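Local coordinates for hypothetical protein yxiM (Bacillus subtilis, PDB 2O14), which probably hydrolyses ester bonds as a member of the GDSL lipolytic family, and carries a galactose-binding-like domain with a bound manganese ion, at residues A[16-21]-A[30-35]. Residues are numbered along the deposited sequence; the frame is centred on the assembly and turned at random.
Sequences YQFDFG and IGVRAS. With MN (manganese (II) ion), chain B.
Gln17 makes the first link to residues 30-35: its carbonyl O accepts a bond from Ile30 N at 2.8 Å, nearly straight (172° at the hydrogen). From here the two strands run parallel, pairing Phe18 with Ile30, Asp19 with Gly31 and Phe20 with Val32.

Phe18 lies beside Ile30, pointing the same way, its CG anti to the carbonyl carbon and beside the backbone N (chi1 -59°). Of its ring atoms, CD1 comes to 3.5 Å from Val32 CG2 and to 3.9 Å from Ile30 CB. An alanine here would remove the ring and would probably leave Val32 CG2 and the side chain of Ile30 without their aromatic neighbour, opening a gap beside them.

Asp19 bonds to the second strand on both sides of its CA. Its N-H goes to Ile30 O, and its own O accepts Val32 N at 3.0 Å. Its side chain leaves the opposite face of the sheet from Phe18, and both carboxylate oxygens bind manganese, OD1 at 2.4 Å and OD2 at 2.3 Å from the metal. OD2 also accepts the N-H of Glu26, while Ser24 and Asp65 help complete the site.

Phe20 is back on the face with Phe18, Ile30 and Val32, where its CD1 sits 3.8 Å from Val32 CB and its CE1 nears CG1 of the same valine. Gly21 closes the ladder, its N bonding to Val32 O at 2.9 Å.

All this belongs to the galactose-binding-like domain. Strand 15-20 is flanked by 30-32 and, antiparallel, by 146-156; from strand 44-46 Tyr44 and Phe46 pack against that face, and Phe80 of strand 80-83 meets Phe18 and Phe20 edge-to-face.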
ATOM      1  N   TYR A  16      17.945   7.259 -13.996  1.00 40.48           N
ATOM      2  CA  TYR A  16      19.082   6.706 -13.261  1.00 35.66           C
ATOM      3  C   TYR A  16      18.776   5.232 -13.011  1.00 33.07           C
ATOM      4  O   TYR A  16      17.717   4.899 -12.481  1.00 32.74           O
ATOM      5  CB  TYR A  16      19.248   7.423 -11.917  1.00 32.17           C
ATOM      6  CG  TYR A  16      19.391   8.924 -12.017  1.00 32.59           C
ATOM      7  CD1 TYR A  16      18.348   9.717 -12.489  1.00 33.79           C
ATOM      8  CD2 TYR A  16      20.570   9.554 -11.635  1.00 33.75           C
ATOM      9  CE1 TYR A  16      18.477  11.107 -12.578  1.00 34.45           C
ATOM     10  CE2 TYR A  16      20.710  10.938 -11.718  1.00 33.91           C
ATOM     11  CZ  TYR A  16      19.664  11.707 -12.191  1.00 34.49           C
ATOM     12  OH  TYR A  16      19.812  13.072 -12.289  1.00 36.93           O
ATOM     13  N   GLN A  17      19.693   4.350 -13.389  1.00 25.27           N
ATOM     14  CA  GLN A  17      19.473   2.921 -13.206  1.00 23.03           C
ATOM     15  C   GLN A  17      20.601   2.264 -12.430  1.00 21.72           C
ATOM     16  O   GLN A  17      21.774   2.368 -12.795  1.00 20.23           O
ATOM     17  CB  GLN A  17      19.284   2.249 -14.565  1.00 29.20           C
ATOM     18  CG  GLN A  17      18.058   2.768 -15.290  1.00 32.42           C
ATOM     19  CD  GLN A  17      17.835   2.128 -16.640  1.00 36.28           C
ATOM     20  OE1 GLN A  17      16.870   2.453 -17.329  1.00 40.48           O
ATOM     21  NE2 GLN A  17      18.720   1.216 -17.028  1.00 35.96           N
ATOM     22  N   PHE A  18      20.229   1.582 -11.351  1.00 21.48           N
ATOM     23  CA  PHE A  18      21.195   0.931 -10.480  1.00 19.31           C
ATOM     24  C   PHE A  18      20.961  -0.567 -10.373  1.00 18.38           C
ATOM     25  O   PHE A  18      19.845  -1.012 -10.122  1.00 18.15           O
ATOM     26  CB  PHE A  18      21.128   1.568  -9.086  1.00 20.54           C
ATOM     27  CG  PHE A  18      21.413   3.046  -9.085  1.00 20.35           C
ATOM     28  CD1 PHE A  18      22.711   3.521  -9.253  1.00 19.12           C
ATOM     29  CD2 PHE A  18      20.376   3.968  -8.951  1.00 20.76           C
ATOM     30  CE1 PHE A  18      22.973   4.897  -9.286  1.00 19.98           C
ATOM     31  CE2 PHE A  18      20.626   5.346  -8.984  1.00 18.18           C
ATOM     32  CZ  PHE A  18      21.924   5.810  -9.150  1.00 17.72           C
ATOM     33  N   ASP A  19      22.022  -1.336 -10.583  1.00 23.77           N
ATOM     34  CA  ASP A  19      21.970  -2.792 -10.486  1.00 23.73           C
ATOM     35  C   ASP A  19      22.759  -3.154  -9.229  1.00 23.35           C
ATOM     36  O   ASP A  19      23.986  -3.166  -9.237  1.00 23.70           O
ATOM     37  CB  ASP A  19      22.604  -3.439 -11.729  1.00 21.07           C
ATOM     38  CG  ASP A  19      22.844  -4.935 -11.561  1.00 21.95           C
ATOM     39  OD1 ASP A  19      22.155  -5.555 -10.732  1.00 20.73           O
ATOM     40  OD2 ASP A  19      23.716  -5.497 -12.263  1.00 22.83           O
ATOM     41  N   PHE A  20      22.040  -3.434  -8.150  1.00 18.67           N
ATOM     42  CA  PHE A  20      22.651  -3.762  -6.865  1.00 17.73           C
ATOM     43  C   PHE A  20      23.181  -5.186  -6.763  1.00 18.29           C
ATOM     44  O   PHE A  20      22.540  -6.135  -7.209  1.00 19.49           O
ATOM     45  CB  PHE A  20      21.635  -3.506  -5.755  1.00 15.83           C
ATOM     46  CG  PHE A  20      21.239  -2.061  -5.627  1.00 16.52           C
ATOM     47  CD1 PHE A  20      22.023  -1.171  -4.887  1.00 14.38           C
ATOM     48  CD2 PHE A  20      20.096  -1.579  -6.265  1.00 14.98           C
ATOM     49  CE1 PHE A  20      21.674   0.179  -4.787  1.00 16.75           C
ATOM     50  CE2 PHE A  20      19.735  -0.229  -6.170  1.00 16.03           C
ATOM     51  CZ  PHE A  20      20.528   0.651  -5.429  1.00 14.25           C
ATOM     52  N   GLY A  21      24.354  -5.325  -6.154  1.00 17.60           N
ATOM     53  CA  GLY A  21      24.963  -6.635  -5.997  1.00 18.65           C
ATOM     54  C   GLY A  21      26.371  -6.659  -6.558  1.00 18.83           C
ATOM     55  O   GLY A  21      26.784  -5.720  -7.235  1.00 19.62           O
ATOM     56  N   ILE A  30      24.100   1.039 -13.540  1.00 22.02           N
ATOM     57  CA  ILE A  30      25.305   1.352 -12.791  1.00 21.25           C
ATOM     58  C   ILE A  30      25.345   0.291 -11.701  1.00 21.67           C
ATOM     59  O   ILE A  30      24.392   0.153 -10.924  1.00 20.20           O
ATOM     60  CB  ILE A  30      25.237   2.728 -12.114  1.00 24.53           C
ATOM     61  CG1 ILE A  30      25.316   3.834 -13.164  1.00 24.85           C
ATOM     62  CG2 ILE A  30      26.373   2.860 -11.101  1.00 25.04           C
ATOM     63  CD1 ILE A  30      25.213   5.221 -12.568  1.00 27.19           C
ATOM     64  N   GLY A  31      26.429  -0.474 -11.660  1.00 19.71           N
ATOM     65  CA  GLY A  31      26.551  -1.502 -10.645  1.00 20.19           C
ATOM     66  C   GLY A  31      26.847  -0.864  -9.301  1.00 20.81           C
ATOM     67  O   GLY A  31      27.759  -0.048  -9.193  1.00 21.05           O
ATOM     68  N   VAL A  32      26.068  -1.210  -8.280  1.00 22.43           N
ATOM     69  CA  VAL A  32      26.281  -0.670  -6.944  1.00 22.24           C
ATOM     70  C   VAL A  32      26.435  -1.832  -5.976  1.00 23.35           C
ATOM     71  O   VAL A  32      25.533  -2.658  -5.802  1.00 22.45           O
ATOM     72  CB  VAL A  32      25.119   0.223  -6.484  1.00 21.89           C
ATOM     73  CG1 VAL A  32      25.463   0.856  -5.139  1.00 19.06           C
ATOM     74  CG2 VAL A  32      24.847   1.294  -7.521  1.00 20.05           C
ATOM     75  N   ARG A  33      27.601  -1.868  -5.353  1.00 19.04           N
ATOM     76  CA  ARG A  33      28.000  -2.906  -4.415  1.00 19.82           C
ATOM     77  C   ARG A  33      27.744  -2.412  -2.984  1.00 18.22           C
ATOM     78  O   ARG A  33      27.721  -1.207  -2.741  1.00 14.05           O
ATOM     79  CB  ARG A  33      29.486  -3.164  -4.671  1.00 29.67           C
ATOM     80  CG  ARG A  33      30.177  -4.227  -3.875  1.00 35.45           C
ATOM     81  CD  ARG A  33      31.664  -4.139  -4.206  1.00 39.51           C
ATOM     82  NE  ARG A  33      31.906  -4.315  -5.637  1.00 41.30           N
ATOM     83  CZ  ARG A  33      32.244  -5.471  -6.200  1.00 42.69           C
ATOM     84  NH1 ARG A  33      32.390  -6.557  -5.450  1.00 41.37           N
ATOM     85  NH2 ARG A  33      32.423  -5.545  -7.514  1.00 43.75           N
ATOM     86  N   ALA A  34      27.559  -3.337  -2.046  1.00 17.84           N
ATOM     87  CA  ALA A  34      27.302  -2.966  -0.653  1.00 18.20           C
ATOM     88  C   ALA A  34      28.385  -2.088  -0.039  1.00 20.02           C
ATOM     89  O   ALA A  34      28.095  -1.279   0.847  1.00 19.81           O
ATOM     90  CB  ALA A  34      27.115  -4.215   0.201  1.00 21.89           C
ATOM     91  N   SER A  35      29.629  -2.245  -0.491  1.00 16.62           N
ATOM     92  CA  SER A  35      30.726  -1.445   0.052  1.00 17.34           C
ATOM     93  C   SER A  35      30.870  -0.088  -0.634  1.00 16.95           C
ATOM     94  O   SER A  35      31.766   0.679  -0.305  1.00 16.28           O
ATOM     95  CB  SER A  35      32.057  -2.207  -0.044  1.00 20.53           C
ATOM     96  OG  SER A  35      32.480  -2.341  -1.390  1.00 20.05           O
TER
HETATM   97 MN    MN B 376      23.904  -7.217 -10.734  1.00 21.30          MN
HETATM   98  O   HOH W   1      25.037  -5.502  -9.607  1.00 15.25           O
HETATM   99  O   HOH W   2      23.075  -8.667 -12.103  1.00 16.86           O